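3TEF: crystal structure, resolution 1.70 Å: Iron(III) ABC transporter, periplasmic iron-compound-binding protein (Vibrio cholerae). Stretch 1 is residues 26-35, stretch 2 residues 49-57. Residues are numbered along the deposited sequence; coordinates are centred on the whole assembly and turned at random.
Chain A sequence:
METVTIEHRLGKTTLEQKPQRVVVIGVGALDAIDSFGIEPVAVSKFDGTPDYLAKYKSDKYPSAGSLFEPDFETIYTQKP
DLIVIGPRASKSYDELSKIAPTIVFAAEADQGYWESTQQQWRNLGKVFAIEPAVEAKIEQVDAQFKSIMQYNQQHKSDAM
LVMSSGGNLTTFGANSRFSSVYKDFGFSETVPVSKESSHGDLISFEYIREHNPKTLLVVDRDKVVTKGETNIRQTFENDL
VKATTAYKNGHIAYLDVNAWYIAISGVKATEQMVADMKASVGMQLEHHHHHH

Stretch 1 (26-35) GVGALDAIDS
Stretch 2 49-57: TPDYLAKYK

Residues 27-35 form an α-helix, with Gly 26 at its N-cap; phi 109°, psi 138° there would jam a β-carbon against the preceding carbonyl, so the cap calls for glycine. Each amide from Leu 30 to Ser 35 bonds to the carbonyl four residues back. Against this helix lies a tighter path: Thr 49 and Pro 50 are extended (psi 132° and 154°), then 3-10 turns carry the chain on, with Leu 53 N to Pro 50 O at 2.9 Å and Tyr 56 N to Leu 53 O at 3.0 Å. From Thr 49 to Leu 53 the chain follows the helix, in register at Val 27-Thr 49 and Asp 31-Leu 53 (CA to CA 7.0 Å each), then it veers off across it.

Leu 53 (m, t) is the central bump. Its CD1 enters a hollow lined by Val 27 CG1 (3.8 Å), Leu 30 CG (4.1 Å) and Asp 31 N (3.8 Å), while its CD2 reaches Asp 34 CB at 4.0 Å. Val 27 (t) also sets CG1 3.6 Å from Pro 50 CD, closing the hollow's early end. Leu 30 (t, p) answers as the helix's own bump: CD2 lies 3.8 Å from Tyr 56 CB, and CD1 sits 3.9 Å from the Tyr 56 ring centroid, almost on the ring normal, a CH-π contact.

Two tyrosines reach acids one helical turn apart. Tyr 56 (m, chi2 -72°) donates from OH to Asp 34 OD1 at 2.6 Å, the acid lying near the ring plane, so the face stays free. Tyr 52 (p, chi2 86°) gives a weak hydrogen bond from OH to Asp 31 OD2, 2.7 Å. Both aspartates are t. Lys 55 (p, t, t, t) holds NZ 4.5 Å from Asp 34 OD1, beyond a salt bridge; a water bridges them, donating to OD1 and accepting from NZ.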

ATOM      1  N   GLY A  26      10.498  -1.604   4.079  1.00 20.23           N
ATOM      2  CA  GLY A  26       9.201  -1.444   3.433  1.00 18.54           C
ATOM      3  C   GLY A  26       9.062  -0.072   2.777  1.00 18.99           C
ATOM      4  O   GLY A  26       9.428   0.946   3.366  1.00 20.89           O
ATOM      5  N   VAL A  27       8.496  -0.048   1.578  1.00 15.81           N
ATOM      6  CA  VAL A  27       8.369   1.195   0.816  1.00 17.55           C
ATOM      7  C   VAL A  27       7.275   2.093   1.365  1.00 19.91           C
ATOM      8  O   VAL A  27       7.384   3.315   1.299  1.00 18.20           O
ATOM      9  CB  VAL A  27       8.124   0.904  -0.671  1.00 21.17           C
ATOM     10  CG1 VAL A  27       8.000   2.214  -1.469  1.00 18.56           C
ATOM     11  CG2 VAL A  27       9.248   0.030  -1.221  1.00 21.56           C
ATOM     12  N   GLY A  28       6.212   1.497   1.914  1.00 19.17           N
ATOM     13  CA  GLY A  28       5.127   2.301   2.443  1.00 19.27           C
ATOM     14  C   GLY A  28       5.557   3.047   3.693  1.00 18.25           C
ATOM     15  O   GLY A  28       5.241   4.233   3.860  1.00 18.88           O
ATOM     16  N   ALA A  29       6.268   2.336   4.572  1.00 19.00           N
ATOM     17  CA  ALA A  29       6.838   2.927   5.778  1.00 19.63           C
ATOM     18  C   ALA A  29       7.826   4.046   5.416  1.00 19.14           C
ATOM     19  O   ALA A  29       7.779   5.137   5.983  1.00 20.36           O
ATOM     20  CB  ALA A  29       7.525   1.857   6.619  1.00 21.57           C
ATOM     21  N   LEU A  30       8.697   3.773   4.452  1.00 18.79           N
ATOM     22  CA  LEU A  30       9.669   4.781   4.011  1.00 19.83           C
ATOM     23  C   LEU A  30       8.980   6.030   3.415  1.00 18.83           C
ATOM     24  O   LEU A  30       9.337   7.172   3.739  1.00 21.23           O
ATOM     25  CB  LEU A  30      10.664   4.152   3.027  1.00 19.10           C
ATOM     26  CG  LEU A  30      11.813   5.050   2.551  1.00 17.50           C
ATOM     27  CD1 LEU A  30      12.567   5.666   3.715  1.00 21.58           C
ATOM     28  CD2 LEU A  30      12.761   4.237   1.682  1.00 18.89           C
ATOM     29  N   ASP A  31       7.977   5.812   2.564  1.00 16.51           N
ATOM     30  CA  ASP A  31       7.141   6.886   2.020  1.00 18.59           C
ATOM     31  C   ASP A  31       6.581   7.777   3.133  1.00 22.11           C
ATOM     32  O   ASP A  31       6.795   8.988   3.131  1.00 19.45           O
ATOM     33  CB  ASP A  31       6.027   6.246   1.178  1.00 19.89           C
ATOM     34  CG  ASP A  31       4.969   7.219   0.694  1.00 20.40           C
ATOM     35  OD1 ASP A  31       4.774   8.335   1.243  1.00 20.62           O
ATOM     36  OD2 ASP A  31       4.276   6.814  -0.251  1.00 19.27           O
ATOM     37  N   ALA A  32       5.874   7.195   4.100  1.00 19.69           N
ATOM     38  CA  ALA A  32       5.244   8.038   5.112  1.00 19.72           C
ATOM     39  C   ALA A  32       6.291   8.724   5.987  1.00 20.73           C
ATOM     40  O   ALA A  32       6.180   9.910   6.308  1.00 24.90           O
ATOM     41  CB  ALA A  32       4.253   7.224   5.961  1.00 20.32           C
ATOM     42  N   ILE A  33       7.338   7.988   6.334  1.00 19.17           N
ATOM     43  CA  ILE A  33       8.393   8.532   7.187  1.00 21.68           C
ATOM     44  C   ILE A  33       9.113   9.702   6.499  1.00 22.72           C
ATOM     45  O   ILE A  33       9.239  10.788   7.064  1.00 24.99           O
ATOM     46  CB  ILE A  33       9.362   7.426   7.664  1.00 25.32           C
ATOM     47  CG1 ILE A  33       8.686   6.611   8.780  1.00 27.66           C
ATOM     48  CG2 ILE A  33      10.666   8.025   8.149  1.00 28.60           C
ATOM     49  CD1 ILE A  33       9.415   5.340   9.177  1.00 29.00           C
ATOM     50  N   ASP A  34       9.543   9.495   5.268  1.00 22.16           N
ATOM     51  CA  ASP A  34      10.159  10.581   4.522  1.00 25.46           C
ATOM     52  C   ASP A  34       9.197  11.760   4.316  1.00 26.34           C
ATOM     53  O   ASP A  34       9.591  12.913   4.463  1.00 25.81           O
ATOM     54  CB  ASP A  34      10.705  10.078   3.189  1.00 22.98           C
ATOM     55  CG  ASP A  34      11.315  11.188   2.368  1.00 27.14           C
ATOM     56  OD1 ASP A  34      12.469  11.558   2.645  1.00 27.26           O
ATOM     57  OD2 ASP A  34      10.623  11.687   1.464  1.00 28.40           O
ATOM     58  N   SER A  35       7.942  11.464   3.981  1.00 22.61           N
ATOM     59  CA  SER A  35       6.943  12.500   3.713  1.00 22.13           C
ATOM     60  C   SER A  35       6.737  13.442   4.900  1.00 25.12           C
ATOM     61  O   SER A  35       6.484  14.646   4.717  1.00 26.26           O
ATOM     62  CB  SER A  35       5.604  11.878   3.308  1.00 24.09           C
ATOM     63  OG  SER A  35       5.715  11.191   2.077  1.00 30.20           O
ATOM     64  N   THR A  49      11.858   0.476  -6.144  1.00 20.38           N
ATOM     65  CA  THR A  49      11.665   1.697  -5.360  1.00 21.59           C
ATOM     66  C   THR A  49      11.190   2.863  -6.250  1.00 21.07           C
ATOM     67  O   THR A  49      11.756   3.089  -7.331  1.00 23.50           O
ATOM     68  CB  THR A  49      12.957   2.055  -4.615  1.00 23.45           C
ATOM     69  OG1 THR A  49      13.194   1.070  -3.598  1.00 25.43           O
ATOM     70  CG2 THR A  49      12.866   3.427  -3.973  1.00 21.35           C
ATOM     71  N   PRO A  50      10.131   3.587  -5.823  1.00 18.85           N
ATOM     72  CA  PRO A  50       9.539   4.640  -6.650  1.00 21.05           C
ATOM     73  C   PRO A  50      10.434   5.877  -6.729  1.00 20.66           C
ATOM     74  O   PRO A  50      11.238   6.147  -5.825  1.00 20.82           O
ATOM     75  CB  PRO A  50       8.227   4.977  -5.928  1.00 20.74           C
ATOM     76  CG  PRO A  50       8.510   4.638  -4.478  1.00 19.81           C
ATOM     77  CD  PRO A  50       9.431   3.430  -4.524  1.00 19.92           C
ATOM     78  N   ASP A  51      10.284   6.626  -7.817  1.00 19.60           N
ATOM     79  CA  ASP A  51      11.085   7.822  -8.010  1.00 23.75           C
ATOM     80  C   ASP A  51      11.084   8.755  -6.815  1.00 19.51           C
ATOM     81  O   ASP A  51      12.124   9.298  -6.476  1.00 20.10           O
ATOM     82  CB  ASP A  51      10.626   8.592  -9.249  1.00 23.90           C
ATOM     83  CG  ASP A  51      11.140   7.983 -10.527  1.00 29.78           C
ATOM     84  OD1 ASP A  51      12.011   7.090 -10.458  1.00 29.98           O
ATOM     85  OD2 ASP A  51      10.677   8.417 -11.608  1.00 35.31           O
ATOM     86  N   TYR A  52       9.937   8.946  -6.167  1.00 20.16           N
ATOM     87  CA  TYR A  52       9.884   9.933  -5.095  1.00 21.41           C
ATOM     88  C   TYR A  52      10.728   9.557  -3.872  1.00 21.63           C
ATOM     89  O   TYR A  52      10.889  10.376  -2.962  1.00 22.27           O
ATOM     90  CB  TYR A  52       8.441  10.307  -4.702  1.00 20.60           C
ATOM     91  CG  TYR A  52       7.595   9.162  -4.147  1.00 19.36           C
ATOM     92  CD1 TYR A  52       7.622   8.844  -2.795  1.00 22.14           C
ATOM     93  CD2 TYR A  52       6.769   8.422  -4.988  1.00 21.59           C
ATOM     94  CE1 TYR A  52       6.849   7.799  -2.292  1.00 19.34           C
ATOM     95  CE2 TYR A  52       5.986   7.388  -4.496  1.00 21.26           C
ATOM     96  CZ  TYR A  52       6.037   7.086  -3.153  1.00 21.57           C
ATOM     97  OH  TYR A  52       5.260   6.049  -2.671  1.00 22.49           O
ATOM     98  N   LEU A  53      11.266   8.334  -3.859  1.00 20.66           N
ATOM     99  CA  LEU A  53      12.166   7.877  -2.791  1.00 17.25           C
ATOM    100  C   LEU A  53      13.562   7.528  -3.324  1.00 18.92           C
ATOM    101  O   LEU A  53      14.330   6.814  -2.682  1.00 17.42           O
ATOM    102  CB  LEU A  53      11.569   6.646  -2.039  1.00 14.21           C
ATOM    103  CG  LEU A  53      10.228   6.914  -1.353  1.00 19.64           C
ATOM    104  CD1 LEU A  53       9.619   5.596  -0.863  1.00 20.13           C
ATOM    105  CD2 LEU A  53      10.385   7.900  -0.194  1.00 19.12           C
ATOM    106  N   ALA A  54      13.906   8.074  -4.484  1.00 18.29           N
ATOM    107  CA  ALA A  54      15.124   7.664  -5.178  1.00 18.18           C
ATOM    108  C   ALA A  54      16.410   7.836  -4.373  1.00 16.74           C
ATOM    109  O   ALA A  54      17.353   7.059  -4.547  1.00 20.71           O
ATOM    110  CB  ALA A  54      15.233   8.395  -6.529  1.00 19.56           C
ATOM    111  N   LYS A  55      16.483   8.849  -3.518  1.00 16.25           N
ATOM    112  CA  LYS A  55      17.725   9.075  -2.794  1.00 18.71           C
ATOM    113  C   LYS A  55      18.085   7.899  -1.896  1.00 19.63           C
ATOM    114  O   LYS A  55      19.260   7.643  -1.632  1.00 21.48           O
ATOM    115  CB  LYS A  55      17.692  10.376  -1.983  1.00 22.84           C
ATOM    116  CG  LYS A  55      16.936  10.324  -0.661  1.00 21.80           C
ATOM    117  CD  LYS A  55      17.182  11.616   0.107  1.00 26.33           C
ATOM    118  CE  LYS A  55      16.545  11.609   1.475  1.00 31.31           C
ATOM    119  NZ  LYS A  55      16.741  12.901   2.214  1.00 33.71           N
ATOM    120  N   TYR A  56      17.062   7.179  -1.440  1.00 19.85           N
ATOM    121  CA  TYR A  56      17.276   6.045  -0.547  1.00 20.26           C
ATOM    122  C   TYR A  56      17.819   4.822  -1.271  1.00 22.31           C
ATOM    123  O   TYR A  56      18.129   3.815  -0.642  1.00 21.75           O
ATOM    124  CB  TYR A  56      15.979   5.720   0.214  1.00 18.37           C
ATOM    125  CG  TYR A  56      15.532   6.869   1.080  1.00 20.29           C
ATOM    126  CD1 TYR A  56      16.231   7.191   2.236  1.00 19.79           C
ATOM    127  CD2 TYR A  56      14.420   7.642   0.740  1.00 17.95           C
ATOM    128  CE1 TYR A  56      15.848   8.245   3.039  1.00 19.18           C
ATOM    129  CE2 TYR A  56      14.018   8.710   1.553  1.00 21.00           C
ATOM    130  CZ  TYR A  56      14.741   9.001   2.696  1.00 21.47           C
ATOM    131  OH  TYR A  56      14.365  10.047   3.512  1.00 25.20           O
ATOM    132  N   LYS A  57      17.955   4.908  -2.591  1.00 21.45           N
ATOM    133  CA  LYS A  57      18.500   3.786  -3.337  1.00 21.48           C
ATOM    134  C   LYS A  57      20.018   3.728  -3.215  1.00 24.70           C
ATOM    135  O   LYS A  57      20.612   2.679  -3.444  1.00 24.22           O
ATOM    136  CB  LYS A  57      18.168   3.869  -4.822  1.00 25.41           C
ATOM    137  CG  LYS A  57      16.707   3.805  -5.207  1.00 22.93           C
ATOM    138  CD  LYS A  57      16.613   4.261  -6.648  1.00 29.05           C
ATOM    139  CE  LYS A  57      15.547   3.540  -7.434  1.00 38.69           C
ATOM    140  NZ  LYS A  57      15.418   4.177  -8.780  1.00 33.96           N
TER
HETATM  141  O   HOH W   1       9.378  12.443  -1.654  1.00 33.98           O
HETATM  142  O   HOH W   2      13.736  13.440   1.492  1.00 35.30           O